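Local coordinates for Pli0006 protein (Listeria innocua, PDB 3OP9) that probably binds DNA as a plasmid-encoded transcriptional regulator with a helix-turn-helix domain of the XRE type, at residues I6-A11 with E46-I51; H21-H26 with T59-S64; E52-L57 with E67-V72. One frame throughout, in Å; residues are numbered along the deposited sequence.

All three contacts lie in the helical bundle of the helix-turn-helix domain. Contact 3 is the most buried: all four of its touching residues are buried, and leucine and valine side chains join helix 51-61 to helix 65-69, one methyl lying against a backbone carbonyl. Contact 1, centred 8 Å away, brings the N-terminal arm and the loop before helix 51-61 together, with an apolar half continuing the core and a more open half shared with the second subunit. Contact 2 is at the far end of helix 51-61, where an aromatic pair and a leucine bridge two chain turns near the surface. Contacts 2 and 3 both use that helix, while contact 1 joins the loop leading into it to the N-terminal segment.

Contact 1 (I6-A11 with E46-I51)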
loop_
_atom_site.group_PDB
_atom_site.type_symbol
_atom_site.label_atom_id
_atom_site.label_comp_id
_atom_site.label_asym_id
_atom_site.label_seq_id
_atom_site.Cartn_x
_atom_site.Cartn_y
_atom_site.Cartn_z
ATOM N N ILE A 6 -8.845 6.988 -15.817
ATOM C CA ILE A 6 -10.105 7.470 -15.261
ATOM C C ILE A 6 -11.185 6.391 -15.325
ATOM O O ILE A 6 -11.895 6.162 -14.346
ATOM C CB ILE A 6 -10.596 8.753 -15.976
ATOM C CG1 ILE A 6 -10.354 8.650 -17.483
ATOM C CG2 ILE A 6 -9.889 9.982 -15.409
ATOM C CD1 ILE A 6 -10.634 9.929 -18.237
ATOM N N GLN A 7 -11.305 5.719 -16.466
ATOM C CA GLN A 7 -12.311 4.673 -16.608
ATOM C C GLN A 7 -11.800 3.339 -16.030
ATOM O O GLN A 7 -10.718 2.864 -16.422
ATOM C CB GLN A 7 -12.685 4.497 -18.077
ATOM C CG GLN A 7 -13.884 3.601 -18.282
ATOM C CD GLN A 7 -15.164 4.213 -17.725
ATOM O OE1 GLN A 7 -15.429 5.398 -17.924
ATOM N NE2 GLN A 7 -15.952 3.410 -17.014
ATOM N N HIS A 8 -12.567 2.721 -15.123
ATOM C CA HIS A 8 -12.155 1.430 -14.551
ATOM C C HIS A 8 -12.083 0.374 -15.644
ATOM O O HIS A 8 -12.586 0.588 -16.750
ATOM C CB HIS A 8 -13.124 0.973 -13.462
ATOM C CG HIS A 8 -14.497 0.643 -13.962
ATOM N ND1 HIS A 8 -14.825 -0.598 -14.460
ATOM C CD2 HIS A 8 -15.636 1.380 -14.011
ATOM C CE1 HIS A 8 -16.102 -0.613 -14.804
ATOM N NE2 HIS A 8 -16.619 0.572 -14.532
ATOM N N GLN A 9 -11.481 -0.772 -15.341
ATOM C CA GLN A 9 -11.346 -1.829 -16.339
ATOM C C GLN A 9 -11.743 -3.172 -15.730
ATOM O O GLN A 9 -11.063 -4.177 -15.871
ATOM C CB GLN A 9 -9.927 -1.839 -16.893
ATOM C CG GLN A 9 -8.858 -2.162 -15.908
ATOM C CD GLN A 9 -7.478 -2.090 -16.548
ATOM O OE1 GLN A 9 -7.109 -1.064 -17.124
ATOM N NE2 GLN A 9 -6.725 -3.194 -16.480
ATOM N N PHE A 10 -12.863 -3.175 -15.021
ATOM C CA PHE A 10 -13.334 -4.408 -14.395
ATOM C C PHE A 10 -13.567 -5.493 -15.462
ATOM O O PHE A 10 -13.169 -6.638 -15.291
ATOM C CB PHE A 10 -14.628 -4.168 -13.620
ATOM C CG PHE A 10 -15.270 -5.445 -13.131
ATOM C CD1 PHE A 10 -14.631 -6.238 -12.165
ATOM C CD2 PHE A 10 -16.477 -5.876 -13.666
ATOM C CE1 PHE A 10 -15.212 -7.428 -11.712
ATOM C CE2 PHE A 10 -17.064 -7.056 -13.225
ATOM C CZ PHE A 10 -16.436 -7.832 -12.243
ATOM N N ALA A 11 -14.188 -5.151 -16.581
ATOM C CA ALA A 11 -14.568 -6.216 -17.503
ATOM C C ALA A 11 -13.298 -6.862 -18.083
ATOM O O ALA A 11 -13.219 -8.092 -18.234
ATOM C CB ALA A 11 -15.459 -5.689 -18.609
ATOM N N GLU A 46 -21.184 -5.167 -20.322
ATOM C CA GLU A 46 -22.570 -4.767 -20.544
ATOM C C GLU A 46 -23.309 -4.527 -19.235
ATOM O O GLU A 46 -24.312 -3.816 -19.199
ATOM C CB GLU A 46 -23.286 -5.822 -21.372
ATOM C CG GLU A 46 -22.849 -5.823 -22.829
ATOM C CD GLU A 46 -23.654 -6.778 -23.670
ATOM O OE1 GLU A 46 -24.666 -6.341 -24.254
ATOM O OE2 GLU A 46 -23.273 -7.966 -23.743
ATOM N N THR A 47 -22.812 -5.129 -18.162
ATOM C CA THR A 47 -23.452 -5.008 -16.857
ATOM C C THR A 47 -22.354 -5.146 -15.806
ATOM O O THR A 47 -21.356 -5.824 -16.056
ATOM C CB THR A 47 -24.522 -6.084 -16.637
ATOM O OG1 THR A 47 -25.520 -5.605 -15.721
ATOM C CG2 THR A 47 -23.899 -7.358 -16.082
ATOM N N LYS A 48 -22.537 -4.506 -14.652
ATOM C CA LYS A 48 -21.527 -4.517 -13.581
ATOM C C LYS A 48 -22.089 -5.086 -12.291
ATOM O O LYS A 48 -23.273 -4.944 -12.023
ATOM C CB LYS A 48 -21.022 -3.102 -13.296
ATOM C CG LYS A 48 -20.190 -2.474 -14.413
ATOM C CD LYS A 48 -20.888 -1.245 -14.973
ATOM C CE LYS A 48 -19.896 -0.245 -15.538
ATOM N NZ LYS A 48 -19.509 -0.544 -16.943
ATOM N N PRO A 49 -21.233 -5.720 -11.474
ATOM C CA PRO A 49 -21.689 -6.350 -10.228
ATOM C C PRO A 49 -21.861 -5.329 -9.120
ATOM O O PRO A 49 -21.288 -4.241 -9.179
ATOM C CB PRO A 49 -20.541 -7.304 -9.885
ATOM C CG PRO A 49 -19.323 -6.576 -10.395
ATOM C CD PRO A 49 -19.767 -5.797 -11.620
ATOM N N ASP A 50 -22.657 -5.665 -8.109
ATOM C CA ASP A 50 -22.792 -4.784 -6.961
ATOM C C ASP A 50 -21.641 -5.081 -6.017
ATOM O O ASP A 50 -20.897 -6.035 -6.231
ATOM C CB ASP A 50 -24.152 -4.952 -6.264
ATOM C CG ASP A 50 -24.401 -6.372 -5.776
ATOM O OD1 ASP A 50 -23.433 -7.128 -5.572
ATOM O OD2 ASP A 50 -25.579 -6.735 -5.575
ATOM N N ILE A 51 -21.515 -4.277 -4.970
ATOM C CA ILE A 51 -20.397 -4.359 -4.051
ATOM C C ILE A 51 -20.223 -5.767 -3.478
ATOM O O ILE A 51 -19.097 -6.221 -3.260
ATOM C CB ILE A 51 -20.582 -3.377 -2.887
ATOM C CG1 ILE A 51 -19.353 -3.385 -1.976
ATOM C CG2 ILE A 51 -21.801 -3.747 -2.066
ATOM C CD1 ILE A 51 -19.556 -2.628 -0.672
#
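Phe10 and Pro49 make the tight half of this contact in the helix-turn-helix domain, where the start of helix 10-21 meets the loop between helices 36-44 and 51-61. Their side chains approach from opposite directions. Phe10 CE2 comes to 3.4 Å from Pro49 CD, and Phe10 CZ lies 3.7 Å from Pro49 CG, so one corner of the phenyl ring meets the outer carbons of the pyrrolidine obliquely. With CG anti to the backbone N (chi1 171°), Phe10 reaches from the first turn of its helix to the loop, and also packs on Leu54 and Leu57. Proline suits its side of the contact because it offers a rigid apolar patch where the chain is not helical.

The other half is more open: His8 and Lys48 are both partly exposed and only touch, with no bond joining them. A bend at chi2 (117°) carries Lys48 CE to the edge of the imidazole, near the ring plane and 3.5 Å from His8 NE2. Glu52 of the second subunit is hydrogen-bonded to that NE2 and forms a long, weak ion pair with Lys48 NZ; both side chains thus gather round one carboxylate at the subunit interface. Histidine suits this place because it has a nitrogen for each side: across the imidazole, His8 ND1 accepts the backbone N-H of Phe10, N to ND1 3.3 Å, nearly straight at 171° and in the ring plane.

Contact 2 (H21-H26 with T59-S64)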
loop_
_atom_site.group_PDB
_atom_site.type_symbol
_atom_site.label_atom_id
_atom_site.label_comp_id
_atom_site.label_asym_id
_atom_site.label_seq_id
_atom_site.Cartn_x
_atom_site.Cartn_y
_atom_site.Cartn_z
ATOM N N HIS A 21 -6.828 -18.221 -15.089
ATOM C CA HIS A 21 -7.177 -19.248 -14.114
ATOM C C HIS A 21 -7.830 -20.462 -14.751
ATOM O O HIS A 21 -8.114 -21.431 -14.063
ATOM C CB HIS A 21 -8.091 -18.672 -13.033
ATOM C CG HIS A 21 -7.371 -17.822 -12.035
ATOM N ND1 HIS A 21 -6.965 -18.294 -10.807
ATOM C CD2 HIS A 21 -6.975 -16.524 -12.089
ATOM C CE1 HIS A 21 -6.352 -17.329 -10.145
ATOM N NE2 HIS A 21 -6.367 -16.239 -10.892
ATOM N N GLY A 22 -8.068 -20.398 -16.054
ATOM C CA GLY A 22 -8.710 -21.469 -16.784
ATOM C C GLY A 22 -10.136 -21.707 -16.346
ATOM O O GLY A 22 -10.621 -22.837 -16.406
ATOM N N LEU A 23 -10.814 -20.650 -15.903
ATOM C CA LEU A 23 -12.196 -20.758 -15.465
ATOM C C LEU A 23 -13.194 -20.671 -16.611
ATOM O O LEU A 23 -12.931 -20.077 -17.670
ATOM C CB LEU A 23 -12.511 -19.660 -14.455
ATOM C CG LEU A 23 -11.714 -19.772 -13.159
ATOM C CD1 LEU A 23 -11.775 -18.450 -12.374
ATOM C CD2 LEU A 23 -12.246 -20.964 -12.324
ATOM N N LYS A 24 -14.354 -21.278 -16.382
ATOM C CA LYS A 24 -15.472 -21.192 -17.297
ATOM C C LYS A 24 -16.471 -20.256 -16.645
ATOM O O LYS A 24 -16.532 -20.183 -15.423
ATOM C CB LYS A 24 -16.108 -22.566 -17.489
ATOM C CG LYS A 24 -15.131 -23.661 -17.882
ATOM C CD LYS A 24 -15.082 -23.856 -19.387
ATOM C CE LYS A 24 -14.742 -25.293 -19.744
ATOM N NZ LYS A 24 -15.333 -25.691 -21.049
ATOM N N ASN A 25 -17.250 -19.552 -17.453
ATOM C CA ASN A 25 -18.241 -18.618 -16.924
ATOM C C ASN A 25 -19.172 -19.253 -15.888
ATOM O O ASN A 25 -19.532 -18.599 -14.914
ATOM C CB ASN A 25 -19.080 -18.009 -18.049
ATOM C CG ASN A 25 -18.308 -17.017 -18.875
ATOM O OD1 ASN A 25 -17.187 -16.646 -18.533
ATOM N ND2 ASN A 25 -18.909 -16.560 -19.952
ATOM N N HIS A 26 -19.581 -20.499 -16.096
ATOM C CA HIS A 26 -20.528 -21.129 -15.165
ATOM C C HIS A 26 -19.908 -21.365 -13.773
ATOM O O HIS A 26 -20.632 -21.380 -12.777
ATOM C CB HIS A 26 -21.117 -22.443 -15.726
ATOM C CG HIS A 26 -20.197 -23.620 -15.613
ATOM N ND1 HIS A 26 -19.465 -24.102 -16.681
ATOM C CD2 HIS A 26 -19.886 -24.411 -14.560
ATOM C CE1 HIS A 26 -18.735 -25.129 -16.285
ATOM N NE2 HIS A 26 -18.968 -25.335 -15.000
ATOM N N THR A 59 -12.124 -11.534 -2.830
ATOM C CA THR A 59 -11.734 -12.494 -1.810
ATOM C C THR A 59 -11.261 -13.792 -2.503
ATOM O O THR A 59 -10.249 -14.378 -2.125
ATOM C CB THR A 59 -12.928 -12.770 -0.864
ATOM O OG1 THR A 59 -13.282 -11.548 -0.201
ATOM C CG2 THR A 59 -12.575 -13.828 0.176
ATOM N N TYR A 60 -11.994 -14.224 -3.523
ATOM C CA TYR A 60 -11.651 -15.481 -4.205
ATOM C C TYR A 60 -10.247 -15.402 -4.839
ATOM O O TYR A 60 -9.446 -16.313 -4.695
ATOM C CB TYR A 60 -12.690 -15.814 -5.267
ATOM C CG TYR A 60 -12.358 -17.104 -5.954
ATOM C CD1 TYR A 60 -12.677 -18.320 -5.359
ATOM C CD2 TYR A 60 -11.674 -17.118 -7.159
ATOM C CE1 TYR A 60 -12.349 -19.522 -5.967
ATOM C CE2 TYR A 60 -11.349 -18.330 -7.771
ATOM C CZ TYR A 60 -11.698 -19.517 -7.160
ATOM O OH TYR A 60 -11.386 -20.722 -7.752
ATOM N N PHE A 61 -9.961 -14.287 -5.503
ATOM C CA PHE A 61 -8.729 -14.091 -6.260
ATOM C C PHE A 61 -7.645 -13.438 -5.423
ATOM O O PHE A 61 -6.550 -13.195 -5.917
ATOM C CB PHE A 61 -9.013 -13.222 -7.497
ATOM C CG PHE A 61 -9.814 -13.929 -8.538
ATOM C CD1 PHE A 61 -9.263 -15.017 -9.216
ATOM C CD2 PHE A 61 -11.089 -13.528 -8.855
ATOM C CE1 PHE A 61 -9.981 -15.678 -10.189
ATOM C CE2 PHE A 61 -11.815 -14.196 -9.832
ATOM C CZ PHE A 61 -11.255 -15.278 -10.499
ATOM N N HIS A 62 -7.938 -13.164 -4.152
ATOM C CA HIS A 62 -6.961 -12.542 -3.240
ATOM C C HIS A 62 -6.458 -11.190 -3.751
ATOM O O HIS A 62 -5.250 -10.955 -3.796
ATOM C CB HIS A 62 -5.743 -13.444 -3.031
ATOM C CG HIS A 62 -6.087 -14.806 -2.524
ATOM N ND1 HIS A 62 -6.877 -15.007 -1.415
ATOM C CD2 HIS A 62 -5.747 -16.037 -2.974
ATOM C CE1 HIS A 62 -7.013 -16.304 -1.199
ATOM N NE2 HIS A 62 -6.341 -16.951 -2.135
ATOM N N LEU A 63 -7.383 -10.307 -4.108
ATOM C CA LEU A 63 -7.059 -9.023 -4.729
ATOM C C LEU A 63 -7.674 -7.921 -3.889
ATOM O O LEU A 63 -8.661 -8.161 -3.200
ATOM C CB LEU A 63 -7.706 -8.963 -6.112
ATOM C CG LEU A 63 -7.219 -10.022 -7.115
ATOM C CD1 LEU A 63 -8.048 -9.926 -8.384
ATOM C CD2 LEU A 63 -5.768 -9.789 -7.399
ATOM N N SER A 64 -7.129 -6.711 -3.965
ATOM C CA SER A 64 -7.862 -5.568 -3.421
ATOM C C SER A 64 -9.021 -5.312 -4.373
ATOM O O SER A 64 -8.977 -5.702 -5.542
ATOM C CB SER A 64 -6.964 -4.335 -3.332
ATOM O OG SER A 64 -6.586 -3.950 -4.643
#
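His21 and Phe61 are the residues whose CA atoms come nearest here, 9.5 Å apart, and each is followed by a Schellman motif with positive phi, at Gly22 and His62. Two chain turns of the helix-turn-helix domain thus face each other: the one from helix 10-21 into helix 25-32, the first helix of the helix-turn-helix motif, which probably binds DNA as in its family, and the one that ends helix 51-61. Glycine suits the first turn because it adopts positive phi without strain.

A gap of this width suits large side chains, and an edge-to-face aromatic pair spans it. The ring centroids of His21 and Phe61 are 4.9 Å apart and the planes stand at 65°. Phe61 presents its CD1-CE1 edge to one face of the imidazole. Phe61 CE1 sits over the centre of the His21 ring, 3.6 Å above its plane, and Phe61 CD1 is 3.6 Å from His21 NE2. In Phe61, CG stands beside the backbone N (chi1 -71°), and the ring runs across to the other turn while also packing on Leu17 of helix 10-21. Its own neighbour Tyr60 lays CD2 over the centre of one phenyl face, so the ring is restrained by more than the histidine.

Phenylalanine suits this buried place because it is wholly apolar, whereas His21, exposed as a residue, offers a flat aromatic face yet is polar enough for the surface. Leu23, just past the glycine turn, meets Phe61 head-on: its CD1 methyl lies at the ring edge, near the plane, 3.7 Å from Phe61 CZ.

Contact 3 (E52-L57 with E67-V72); sequences EKLIRL and ELVGYV
Leu68 CD2 rests against the backbone of the neighbouring helix, 3.4 Å from Leu54 O, as well as against side chains. The two helices come close enough for this, with the CA atoms of Leu54 and Leu68 only 7.9 Å apart. With chi1 at 178° Leu68 extends CG away from its own N, and chi2 at 58° then sets the CD2 methyl against the helix between Leu54 and Leu57. There Leu68 CD2 also touches Leu57 CB at 3.7 Å and Leu54 CD2 at 4.0 Å. The branched end of a leucine suits such a seat, since a single methyl can settle among a carbonyl, a methylene and another methyl.

The CD2 of Leu54 also meets Val69 CG1 at 3.8 Å, the two side chains crossing at about a right angle. Valine branches at CB and so fills the space close to its own backbone, while the longer leucine does the reaching. All four residues are buried, and apolar chains suit a place where a polar group would need a partner. Phe10 of helix 10-21 packs on Leu54, Leu57 and Leu68, and Ile51 of the second subunit packs on Leu54 and Val69.

Directly after Val69 the short helix stops. Gly70, at a phi of 72°, is the C-prime residue of a Schellman motif in which Tyr71 N bonds back to Asp66 O and Gly70 N, weakly, to Glu67 O. Helices 51-61 and 65-69 packed in this way are the fourth and fifth helices of the compact five-helix bundle of XRE-type helix-turn-helix domains.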
loop_
_atom_site.group_PDB
_atom_site.type_symbol
_atom_site.label_atom_id
_atom_site.label_comp_id
_atom_site.label_asym_id
_atom_site.label_seq_id
_atom_site.Cartn_x
_atom_site.Cartn_y
_atom_site.Cartn_z
ATOM N N GLU A 52 -21.324 -6.459 -3.215
ATOM C CA GLU A 52 -21.209 -7.785 -2.589
ATOM C C GLU A 52 -20.527 -8.742 -3.545
ATOM O O GLU A 52 -19.672 -9.544 -3.157
ATOM C CB GLU A 52 -22.595 -8.337 -2.225
ATOM C CG GLU A 52 -23.308 -7.553 -1.132
ATOM C CD GLU A 52 -22.598 -7.620 0.219
ATOM O OE1 GLU A 52 -21.481 -8.185 0.294
ATOM O OE2 GLU A 52 -23.163 -7.103 1.210
ATOM N N LYS A 53 -20.874 -8.637 -4.818
ATOM C CA LYS A 53 -20.234 -9.494 -5.826
ATOM C C LYS A 53 -18.756 -9.136 -6.086
ATOM O O LYS A 53 -17.929 -10.025 -6.287
ATOM C CB LYS A 53 -21.088 -9.495 -7.097
ATOM C CG LYS A 53 -22.380 -10.252 -6.856
ATOM C CD LYS A 53 -23.307 -10.231 -8.025
ATOM C CE LYS A 53 -24.577 -10.964 -7.683
ATOM N NZ LYS A 53 -25.265 -10.347 -6.525
ATOM N N LEU A 54 -18.402 -7.855 -6.046
ATOM C CA LEU A 54 -17.001 -7.470 -6.146
ATOM C C LEU A 54 -16.211 -8.007 -4.980
ATOM O O LEU A 54 -15.061 -8.395 -5.153
ATOM C CB LEU A 54 -16.839 -5.949 -6.162
ATOM C CG LEU A 54 -17.325 -5.271 -7.445
ATOM C CD1 LEU A 54 -17.454 -3.770 -7.264
ATOM C CD2 LEU A 54 -16.372 -5.626 -8.566
ATOM N N ILE A 55 -16.794 -7.981 -3.779
ATOM C CA ILE A 55 -16.096 -8.493 -2.592
ATOM C C ILE A 55 -15.887 -10.003 -2.666
ATOM O O ILE A 55 -14.826 -10.505 -2.289
ATOM C CB ILE A 55 -16.832 -8.121 -1.285
ATOM C CG1 ILE A 55 -16.585 -6.640 -0.974
ATOM C CG2 ILE A 55 -16.327 -8.967 -0.098
ATOM C CD1 ILE A 55 -17.564 -6.073 0.015
ATOM N N ARG A 56 -16.885 -10.734 -3.164
ATOM C CA ARG A 56 -16.711 -12.171 -3.313
ATOM C C ARG A 56 -15.604 -12.448 -4.323
ATOM O O ARG A 56 -14.809 -13.361 -4.110
ATOM C CB ARG A 56 -17.993 -12.886 -3.776
ATOM C CG ARG A 56 -19.110 -12.943 -2.772
ATOM C CD ARG A 56 -20.246 -13.815 -3.310
ATOM N NE ARG A 56 -21.324 -14.010 -2.343
ATOM C CZ ARG A 56 -21.246 -14.812 -1.285
ATOM N NH1 ARG A 56 -20.133 -15.491 -1.042
ATOM N NH2 ARG A 56 -22.281 -14.929 -0.460
ATOM N N LEU A 57 -15.545 -11.687 -5.421
ATOM C CA LEU A 57 -14.481 -11.927 -6.415
ATOM C C LEU A 57 -13.103 -11.550 -5.859
ATOM O O LEU A 57 -12.098 -12.260 -6.058
ATOM C CB LEU A 57 -14.748 -11.117 -7.695
ATOM C CG LEU A 57 -15.959 -11.582 -8.514
ATOM C CD1 LEU A 57 -16.351 -10.566 -9.544
ATOM C CD2 LEU A 57 -15.614 -12.930 -9.154
ATOM N N GLU A 67 -7.557 -3.194 -7.190
ATOM C CA GLU A 67 -6.888 -3.985 -8.224
ATOM C C GLU A 67 -7.935 -4.658 -9.127
ATOM O O GLU A 67 -7.805 -4.666 -10.356
ATOM C CB GLU A 67 -6.011 -5.083 -7.573
ATOM C CG GLU A 67 -4.734 -4.560 -6.920
ATOM C CD GLU A 67 -3.995 -5.610 -6.069
ATOM O OE1 GLU A 67 -4.632 -6.599 -5.611
ATOM O OE2 GLU A 67 -2.777 -5.418 -5.841
ATOM N N LEU A 68 -8.916 -5.310 -8.521
ATOM C CA LEU A 68 -9.959 -6.006 -9.306
ATOM C C LEU A 68 -10.676 -5.110 -10.320
ATOM O O LEU A 68 -10.898 -5.505 -11.474
ATOM C CB LEU A 68 -10.997 -6.611 -8.353
ATOM C CG LEU A 68 -12.176 -7.341 -8.984
ATOM C CD1 LEU A 68 -11.686 -8.513 -9.879
ATOM C CD2 LEU A 68 -13.142 -7.829 -7.882
ATOM N N VAL A 69 -11.045 -3.898 -9.913
ATOM C CA VAL A 69 -11.690 -3.015 -10.861
ATOM C C VAL A 69 -10.767 -2.079 -11.627
ATOM O O VAL A 69 -11.250 -1.411 -12.520
ATOM C CB VAL A 69 -12.821 -2.187 -10.225
ATOM C CG1 VAL A 69 -13.744 -3.083 -9.456
ATOM C CG2 VAL A 69 -12.250 -1.054 -9.353
ATOM N N GLY A 70 -9.464 -2.017 -11.311
ATOM C CA GLY A 70 -8.559 -1.107 -12.016
ATOM C C GLY A 70 -8.772 0.363 -11.650
ATOM O O GLY A 70 -8.638 1.285 -12.474
ATOM N N TYR A 71 -9.084 0.594 -10.388
ATOM C CA TYR A 71 -9.270 1.969 -9.880
ATOM C C TYR A 71 -7.945 2.528 -9.381
ATOM O O TYR A 71 -7.279 1.882 -8.577
ATOM C CB TYR A 71 -10.306 1.968 -8.747
ATOM C CG TYR A 71 -10.462 3.358 -8.103
ATOM C CD1 TYR A 71 -11.095 4.387 -8.789
ATOM C CD2 TYR A 71 -9.921 3.637 -6.848
ATOM C CE1 TYR A 71 -11.212 5.663 -8.225
ATOM C CE2 TYR A 71 -10.042 4.906 -6.275
ATOM C CZ TYR A 71 -10.693 5.904 -6.966
ATOM O OH TYR A 71 -10.801 7.160 -6.408
ATOM N N VAL A 72 -7.551 3.729 -9.843
ATOM C CA VAL A 72 -6.341 4.393 -9.331
ATOM C C VAL A 72 -6.671 5.840 -8.982
ATOM O O VAL A 72 -7.617 6.386 -9.513
ATOM C CB VAL A 72 -5.157 4.403 -10.350
ATOM C CG1 VAL A 72 -4.733 2.994 -10.709
ATOM C CG2 VAL A 72 -5.522 5.184 -11.595
#